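Local coordinates for protein nitrite reductase (Hyphomicrobium denitrificans, PDB 2DV6) that probably catalyses the one-electron reduction of nitrite to nitric oxide with electrons from a cytochrome c, using protein-bound copper, at residues Gly230-Phe235 with Thr244-Lys249; Val265-Thr270 with Gln311-Glu316. All coordinates share one frame; numbering follows the deposited sequence.

Contact 1 (Gly230-Phe235 with Thr244-Lys249)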
ATOM      1  N   GLY A 230      24.003  40.836 -10.613  1.00 27.00           N
ATOM      2  CA  GLY A 230      23.871  39.462 -11.097  1.00 25.37           C
ATOM      3  C   GLY A 230      25.113  38.880 -11.769  1.00 25.72           C
ATOM      4  O   GLY A 230      25.023  37.898 -12.498  1.00 25.85           O
ATOM      5  N   GLY A 231      26.286  39.472 -11.547  1.00 25.52           N
ATOM      6  CA  GLY A 231      27.470  39.090 -12.313  1.00 24.10           C
ATOM      7  C   GLY A 231      27.292  39.237 -13.831  1.00 24.29           C
ATOM      8  O   GLY A 231      27.950  38.535 -14.587  1.00 23.43           O
ATOM      9  N   ALA A 232      26.406  40.155 -14.255  1.00 23.91           N
ATOM     10  CA  ALA A 232      26.002  40.403 -15.658  1.00 25.69           C
ATOM     11  C   ALA A 232      24.595  39.876 -15.957  1.00 27.68           C
ATOM     12  O   ALA A 232      24.009  40.191 -17.014  1.00 28.31           O
ATOM     13  CB  ALA A 232      27.014  39.874 -16.697  1.00 23.46           C
ATOM     14  N   ALA A 233      24.049  39.078 -15.032  1.00 27.83           N
ATOM     15  CA  ALA A 233      22.749  38.471 -15.252  1.00 28.64           C
ATOM     16  C   ALA A 233      21.623  39.495 -15.340  1.00 28.28           C
ATOM     17  O   ALA A 233      20.620  39.264 -16.037  1.00 29.37           O
ATOM     18  CB  ALA A 233      22.446  37.451 -14.150  1.00 29.26           C
ATOM     19  N   ALA A 234      21.752  40.604 -14.620  1.00 27.90           N
ATOM     20  CA  ALA A 234      20.757  41.685 -14.735  1.00 28.87           C
ATOM     21  C   ALA A 234      20.714  42.298 -16.153  1.00 29.06           C
ATOM     22  O   ALA A 234      19.745  42.914 -16.518  1.00 30.33           O
ATOM     23  CB  ALA A 234      21.009  42.752 -13.701  1.00 28.40           C
ATOM     24  N   PHE A 235      21.747  42.086 -16.961  1.00 28.62           N
ATOM     25  CA  PHE A 235      21.843  42.703 -18.295  1.00 27.86           C
ATOM     26  C   PHE A 235      21.652  41.658 -19.391  1.00 28.25           C
ATOM     27  O   PHE A 235      21.677  41.986 -20.588  1.00 28.13           O
ATOM     28  CB  PHE A 235      23.221  43.311 -18.464  1.00 27.16           C
ATOM     29  CG  PHE A 235      23.531  44.420 -17.484  1.00 29.74           C
ATOM     30  CD1 PHE A 235      24.073  44.144 -16.224  1.00 29.03           C
ATOM     31  CD2 PHE A 235      23.289  45.769 -17.827  1.00 30.77           C
ATOM     32  CE1 PHE A 235      24.355  45.183 -15.312  1.00 30.15           C
ATOM     33  CE2 PHE A 235      23.603  46.811 -16.928  1.00 30.61           C
ATOM     34  CZ  PHE A 235      24.131  46.515 -15.669  1.00 29.14           C
ATOM     35  N   THR A 244      21.399  40.044 -26.371  1.00 27.90           N
ATOM     36  CA  THR A 244      21.553  40.917 -25.275  1.00 27.76           C
ATOM     37  C   THR A 244      23.058  41.202 -25.336  1.00 27.76           C
ATOM     38  O   THR A 244      23.845  40.335 -25.730  1.00 27.07           O
ATOM     39  CB  THR A 244      21.056  40.108 -24.054  1.00 29.57           C
ATOM     40  OG1 THR A 244      19.941  40.752 -23.379  1.00 31.49           O
ATOM     41  CG2 THR A 244      22.136  39.594 -23.191  1.00 25.72           C
ATOM     42  N   VAL A 245      23.458  42.425 -25.040  1.00 27.59           N
ATOM     43  CA  VAL A 245      24.876  42.735 -24.991  1.00 27.04           C
ATOM     44  C   VAL A 245      25.223  43.509 -23.749  1.00 26.82           C
ATOM     45  O   VAL A 245      24.442  44.329 -23.262  1.00 26.42           O
ATOM     46  CB  VAL A 245      25.510  43.268 -26.380  1.00 28.04           C
ATOM     47  CG1 VAL A 245      24.485  43.446 -27.489  1.00 26.95           C
ATOM     48  CG2 VAL A 245      26.502  44.436 -26.216  1.00 26.52           C
ATOM     49  N   VAL A 246      26.370  43.157 -23.178  1.00 26.37           N
ATOM     50  CA  VAL A 246      26.765  43.719 -21.907  1.00 27.31           C
ATOM     51  C   VAL A 246      28.280  43.883 -21.958  1.00 27.44           C
ATOM     52  O   VAL A 246      28.963  43.017 -22.493  1.00 28.24           O
ATOM     53  CB  VAL A 246      26.307  42.823 -20.685  1.00 26.60           C
ATOM     54  CG1 VAL A 246      27.006  41.436 -20.684  1.00 26.96           C
ATOM     55  CG2 VAL A 246      26.620  43.509 -19.410  1.00 26.69           C
ATOM     56  N   THR A 247      28.789  45.001 -21.444  1.00 26.47           N
ATOM     57  CA  THR A 247      30.234  45.197 -21.358  1.00 26.49           C
ATOM     58  C   THR A 247      30.609  45.220 -19.893  1.00 26.44           C
ATOM     59  O   THR A 247      29.907  45.832 -19.097  1.00 26.54           O
ATOM     60  CB  THR A 247      30.650  46.542 -22.048  1.00 26.25           C
ATOM     61  OG1 THR A 247      30.293  46.472 -23.426  1.00 25.74           O
ATOM     62  CG2 THR A 247      32.156  46.816 -21.932  1.00 25.41           C
ATOM     63  N   PHE A 248      31.699  44.569 -19.520  1.00 26.01           N
ATOM     64  CA  PHE A 248      32.101  44.594 -18.120  1.00 26.72           C
ATOM     65  C   PHE A 248      33.600  44.549 -18.001  1.00 27.64           C
ATOM     66  O   PHE A 248      34.268  43.999 -18.865  1.00 28.00           O
ATOM     67  CB  PHE A 248      31.415  43.475 -17.274  1.00 27.01           C
ATOM     68  CG  PHE A 248      31.782  42.064 -17.672  1.00 26.97           C
ATOM     69  CD1 PHE A 248      32.934  41.456 -17.164  1.00 27.21           C
ATOM     70  CD2 PHE A 248      30.964  41.337 -18.514  1.00 27.12           C
ATOM     71  CE1 PHE A 248      33.275  40.139 -17.523  1.00 25.98           C
ATOM     72  CE2 PHE A 248      31.290  40.011 -18.872  1.00 27.51           C
ATOM     73  CZ  PHE A 248      32.460  39.432 -18.395  1.00 27.36           C
ATOM     74  N   LYS A 249      34.125  45.164 -16.953  1.00 28.21           N
ATOM     75  CA  LYS A 249      35.558  45.079 -16.657  1.00 30.58           C
ATOM     76  C   LYS A 249      35.917  43.838 -15.825  1.00 29.79           C
ATOM     77  O   LYS A 249      35.176  43.450 -14.900  1.00 30.42           O
ATOM     78  CB  LYS A 249      36.059  46.354 -15.949  1.00 32.52           C
ATOM     79  CG  LYS A 249      36.159  47.573 -16.883  1.00 36.69           C
ATOM     80  CD  LYS A 249      36.980  48.715 -16.263  1.00 41.33           C
ATOM     81  CE  LYS A 249      38.511  48.625 -16.632  1.00 44.58           C
ATOM     82  NZ  LYS A 249      38.905  49.387 -17.914  1.00 46.57           N
TER
HETATM   83  O   HOH W   1      22.157  44.429 -21.755  1.00 26.44           O
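Val-246 meets Phe-235 through apolar groups alone. Its methyl CG2 lies 3.5 Å from CB of Phe-235 and reaches on to the root of the ring, 3.8 Å from CG. The two side chains cross at about a right angle. The phenyl group turns away beyond this point, so the strand feels the base of the side chain and little of the ring. In Val-246 the two methyls share the work. With chi1 65°, CG1 sits between the backbone N and the carbonyl carbon, which leaves CG2 anti to N and directed at Phe-235, while CG1 faces Ala-232. That second approach is looser, with CB of Ala-232 4.3 Å from CG1.

The segments belong to a cupredoxin-type domain of the multicopper oxidase family. Residues 244-249 form part of strand 243-249, an outermost strand of its sheet within the chain. Its inner neighbour is strand 204-211. On its other side, Val-246, Thr-247 and Phe-248 pair with an antiparallel strand of the second subunit, and the sheet continues across the interface. Residues 230-235 belong to the loop between strands 222-223 and 243-249. Met-440 of the second subunit packs on Phe-235.

The polar link is made by water. One molecule donates to O of Phe-235 and to O of Val-245, at 2.7 Å in each case. It thus joins two backbone carbonyls that could not bond to each other. Thr-244 also touches the Phe-235 carbonyl, from a different direction than the water, with its CG2 3.6 Å from O of Phe-235.

Backbone bonds shape the loop itself. N of Ala-233 binds O of Gly-230, and N of Phe-235 binds O of Ala-232, both at 3.0 Å. Gly-230, Gly-231 and Ala-232 all have positive phi; that of Ala-232 is 106°, unusual for a residue with a side chain.

Contact 2 (Val265-Thr270 with Gln311-Glu316). With CU (copper (II) ion), chain G.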
ATOM      1  N   VAL A 265      17.393  28.899 -11.300  1.00 20.08           N
ATOM      2  CA  VAL A 265      18.819  28.799 -11.589  1.00 19.89           C
ATOM      3  C   VAL A 265      19.364  27.368 -11.454  1.00 20.41           C
ATOM      4  O   VAL A 265      20.034  26.918 -12.366  1.00 20.09           O
ATOM      5  CB  VAL A 265      19.693  29.812 -10.775  1.00 19.62           C
ATOM      6  CG1 VAL A 265      21.154  29.648 -11.179  1.00 17.68           C
ATOM      7  CG2 VAL A 265      19.249  31.278 -11.073  1.00 18.89           C
ATOM      8  N   PRO A 266      19.085  26.641 -10.323  1.00 20.23           N
ATOM      9  CA  PRO A 266      19.621  25.248 -10.249  1.00 20.54           C
ATOM     10  C   PRO A 266      19.116  24.354 -11.374  1.00 20.04           C
ATOM     11  O   PRO A 266      19.809  23.432 -11.764  1.00 19.97           O
ATOM     12  CB  PRO A 266      19.124  24.725  -8.897  1.00 19.81           C
ATOM     13  CG  PRO A 266      18.102  25.686  -8.423  1.00 18.97           C
ATOM     14  CD  PRO A 266      18.354  27.008  -9.096  1.00 20.38           C
ATOM     15  N   THR A 267      17.918  24.630 -11.892  1.00 20.46           N
ATOM     16  CA  THR A 267      17.447  23.938 -13.095  1.00 20.79           C
ATOM     17  C   THR A 267      18.272  24.238 -14.368  1.00 21.58           C
ATOM     18  O   THR A 267      18.621  23.325 -15.093  1.00 21.62           O
ATOM     19  CB  THR A 267      15.986  24.288 -13.390  1.00 22.69           C
ATOM     20  OG1 THR A 267      15.155  23.978 -12.237  1.00 22.74           O
ATOM     21  CG2 THR A 267      15.508  23.530 -14.653  1.00 21.19           C
ATOM     22  N   HIS A 268      18.558  25.510 -14.653  1.00 20.11           N
ATOM     23  CA  HIS A 268      19.387  25.850 -15.809  1.00 20.25           C
ATOM     24  C   HIS A 268      20.798  25.254 -15.674  1.00 20.24           C
ATOM     25  O   HIS A 268      21.380  24.807 -16.666  1.00 20.61           O
ATOM     26  CB  HIS A 268      19.437  27.392 -16.049  1.00 20.62           C
ATOM     27  CG  HIS A 268      18.127  27.960 -16.543  1.00 21.01           C
ATOM     28  ND1 HIS A 268      17.944  28.394 -17.837  1.00 21.77           N
ATOM     29  CD2 HIS A 268      16.923  28.079 -15.938  1.00 20.86           C
ATOM     30  CE1 HIS A 268      16.694  28.778 -18.010  1.00 20.82           C
ATOM     31  NE2 HIS A 268      16.045  28.585 -16.877  1.00 23.33           N
ATOM     32  N   ILE A 269      21.341  25.262 -14.456  1.00 19.46           N
ATOM     33  CA  ILE A 269      22.667  24.698 -14.185  1.00 19.82           C
ATOM     34  C   ILE A 269      22.677  23.179 -14.332  1.00 19.80           C
ATOM     35  O   ILE A 269      23.506  22.624 -15.087  1.00 20.10           O
ATOM     36  CB  ILE A 269      23.199  25.101 -12.803  1.00 20.04           C
ATOM     37  CG1 ILE A 269      23.574  26.569 -12.813  1.00 19.66           C
ATOM     38  CG2 ILE A 269      24.436  24.247 -12.390  1.00 20.49           C
ATOM     39  CD1 ILE A 269      23.835  27.118 -11.408  1.00 17.58           C
ATOM     40  N   THR A 270      21.737  22.487 -13.692  1.00 19.07           N
ATOM     41  CA  THR A 270      21.756  21.018 -13.844  1.00 19.25           C
ATOM     42  C   THR A 270      21.642  20.606 -15.340  1.00 19.44           C
ATOM     43  O   THR A 270      22.272  19.642 -15.756  1.00 19.02           O
ATOM     44  CB  THR A 270      20.676  20.259 -12.980  1.00 18.60           C
ATOM     45  OG1 THR A 270      20.834  18.841 -13.178  1.00 19.57           O
ATOM     46  CG2 THR A 270      19.258  20.614 -13.396  1.00 16.89           C
ATOM     47  N   GLN A 311      15.419  10.451 -20.866  1.00 28.96           N
ATOM     48  CA  GLN A 311      15.375  10.778 -19.450  1.00 27.69           C
ATOM     49  C   GLN A 311      14.752  12.134 -19.260  1.00 26.43           C
ATOM     50  O   GLN A 311      14.884  13.013 -20.128  1.00 26.63           O
ATOM     51  CB  GLN A 311      16.773  10.765 -18.852  1.00 26.70           C
ATOM     52  CG  GLN A 311      17.508   9.488 -19.053  1.00 29.17           C
ATOM     53  CD  GLN A 311      16.832   8.304 -18.404  1.00 31.07           C
ATOM     54  OE1 GLN A 311      16.658   7.250 -19.040  1.00 35.16           O
ATOM     55  NE2 GLN A 311      16.444   8.452 -17.152  1.00 30.79           N
ATOM     56  N   GLU A 312      14.085  12.310 -18.120  1.00 24.90           N
ATOM     57  CA  GLU A 312      13.435  13.571 -17.798  1.00 24.25           C
ATOM     58  C   GLU A 312      13.885  14.042 -16.429  1.00 22.87           C
ATOM     59  O   GLU A 312      14.278  13.233 -15.586  1.00 23.88           O
ATOM     60  CB  GLU A 312      11.916  13.395 -17.818  1.00 24.53           C
ATOM     61  CG  GLU A 312      11.408  12.820 -19.088  1.00 27.86           C
ATOM     62  CD  GLU A 312       9.905  12.893 -19.214  1.00 29.56           C
ATOM     63  OE1 GLU A 312       9.389  13.954 -19.649  1.00 31.38           O
ATOM     64  OE2 GLU A 312       9.244  11.879 -18.877  1.00 30.48           O
ATOM     65  N   MET A 313      13.825  15.348 -16.205  1.00 21.46           N
ATOM     66  CA  MET A 313      14.265  15.940 -14.953  1.00 20.43           C
ATOM     67  C   MET A 313      13.227  15.615 -13.894  1.00 20.12           C
ATOM     68  O   MET A 313      12.026  15.654 -14.157  1.00 19.79           O
ATOM     69  CB  MET A 313      14.367  17.473 -15.067  1.00 20.54           C
ATOM     70  CG  MET A 313      15.051  18.070 -13.864  1.00 20.82           C
ATOM     71  SD  MET A 313      15.186  19.854 -13.898  1.00 24.26           S
ATOM     72  CE  MET A 313      13.510  20.343 -13.467  1.00 20.62           C
ATOM     73  N   ASP A 314      13.693  15.325 -12.692  1.00 19.64           N
ATOM     74  CA  ASP A 314      12.804  15.097 -11.567  1.00 20.56           C
ATOM     75  C   ASP A 314      13.086  16.272 -10.607  1.00 20.55           C
ATOM     76  O   ASP A 314      14.160  16.377 -10.003  1.00 19.16           O
ATOM     77  CB  ASP A 314      13.119  13.738 -10.942  1.00 20.90           C
ATOM     78  CG  ASP A 314      12.242  13.399  -9.752  1.00 21.61           C
ATOM     79  OD1 ASP A 314      11.909  14.309  -8.945  1.00 23.91           O
ATOM     80  OD2 ASP A 314      11.917  12.194  -9.603  1.00 22.25           O
ATOM     81  N   TYR A 315      12.107  17.160 -10.499  1.00 20.93           N
ATOM     82  CA  TYR A 315      12.215  18.331  -9.627  1.00 21.86           C
ATOM     83  C   TYR A 315      12.397  18.005  -8.136  1.00 20.87           C
ATOM     84  O   TYR A 315      13.196  18.647  -7.471  1.00 20.77           O
ATOM     85  CB  TYR A 315      11.014  19.260  -9.851  1.00 22.33           C
ATOM     86  CG  TYR A 315      10.874  20.323  -8.814  1.00 25.51           C
ATOM     87  CD1 TYR A 315      11.578  21.518  -8.899  1.00 26.67           C
ATOM     88  CD2 TYR A 315      10.021  20.123  -7.724  1.00 28.46           C
ATOM     89  CE1 TYR A 315      11.424  22.508  -7.887  1.00 29.06           C
ATOM     90  CE2 TYR A 315       9.877  21.063  -6.742  1.00 30.01           C
ATOM     91  CZ  TYR A 315      10.562  22.252  -6.832  1.00 30.34           C
ATOM     92  OH  TYR A 315      10.358  23.148  -5.806  1.00 34.02           O
ATOM     93  N   GLU A 316      11.667  17.015  -7.621  1.00 21.09           N
ATOM     94  CA  GLU A 316      11.783  16.596  -6.203  1.00 20.97           C
ATOM     95  C   GLU A 316      13.237  16.153  -5.919  1.00 20.50           C
ATOM     96  O   GLU A 316      13.829  16.499  -4.883  1.00 19.94           O
ATOM     97  CB  GLU A 316      10.792  15.458  -5.902  1.00 21.02           C
ATOM     98  CG  GLU A 316      10.812  14.984  -4.429  1.00 25.71           C
ATOM     99  CD  GLU A 316      11.947  13.998  -4.088  1.00 28.01           C
ATOM    100  OE1 GLU A 316      12.430  14.072  -2.935  1.00 30.48           O
ATOM    101  OE2 GLU A 316      12.364  13.160  -4.947  1.00 28.68           O
TER
HETATM  102 CU    CU G 500      19.506  29.185 -18.998  1.00 24.12          CU
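Helix 265-270 carries His-268, a ligand of the type 1 copper site, and its Thr-267 and Thr-270 meet Met-313. ND1 of His-268 binds the copper ion at 2.1 Å. His-219, Cys-260 and Met-273 complete the site.

From segment 311-316, Met-313 makes the close contacts. Its first two torsions are extended (chi1 -170°, chi2 -179°), which carries the sulfur out to the helix. The bend at chi3, 77°, then turns the terminal methyl beside Thr-267. SD lies 3.8 Å from CG2 of Thr-267, and CE lies 3.9 Å from the same methyl. These two side chains cross at about a right angle. Thr-270, one turn further along, brings its CG2 to 4.2 Å from SD. The thioether therefore rests against two threonine methyls, and no hydrogen bond joins the segments. The hydroxyls bond to other groups: OG1 of Thr-267 to Ser-264 and to Thr-99 of the second subunit, OG1 of Thr-270 to O of Glu-298. An alanine at Met-313 takes away the sulfur that both threonine methyls touch and the methyl beside Thr-267, and would probably open a gap next to the copper-bearing helix.

Asp-314 caps helix 315-319 through OD1, which accepts a hydrogen bond from N of Lys-317. Leu-318 of that helix packs on Pro-266 and Thr-267. Strand 181-188 lies against both segments, with Trp-186 touching Thr-267 and Tyr-183 touching Met-313.

Contacts 1 and 2 are both buried, and both adjoin the second subunit, yet they hold different elements. The centre of contact 1 is about 30 Å from the centre of the chain, and this contact fastens a loop to a strand that comes soon after it in sequence. The centre of contact 2 is about 17 Å from the centre of the chain, and here a short helix meets a loop, distant in sequence, that leads into another helix. The centres of contacts 1 and 2 are about 24 Å apart, and the contacts do not touch. Contact 1 combines apolar packing with a water bridge between carbonyls. Contact 2 rests on thioether packing, and its helix supplies a copper ligand.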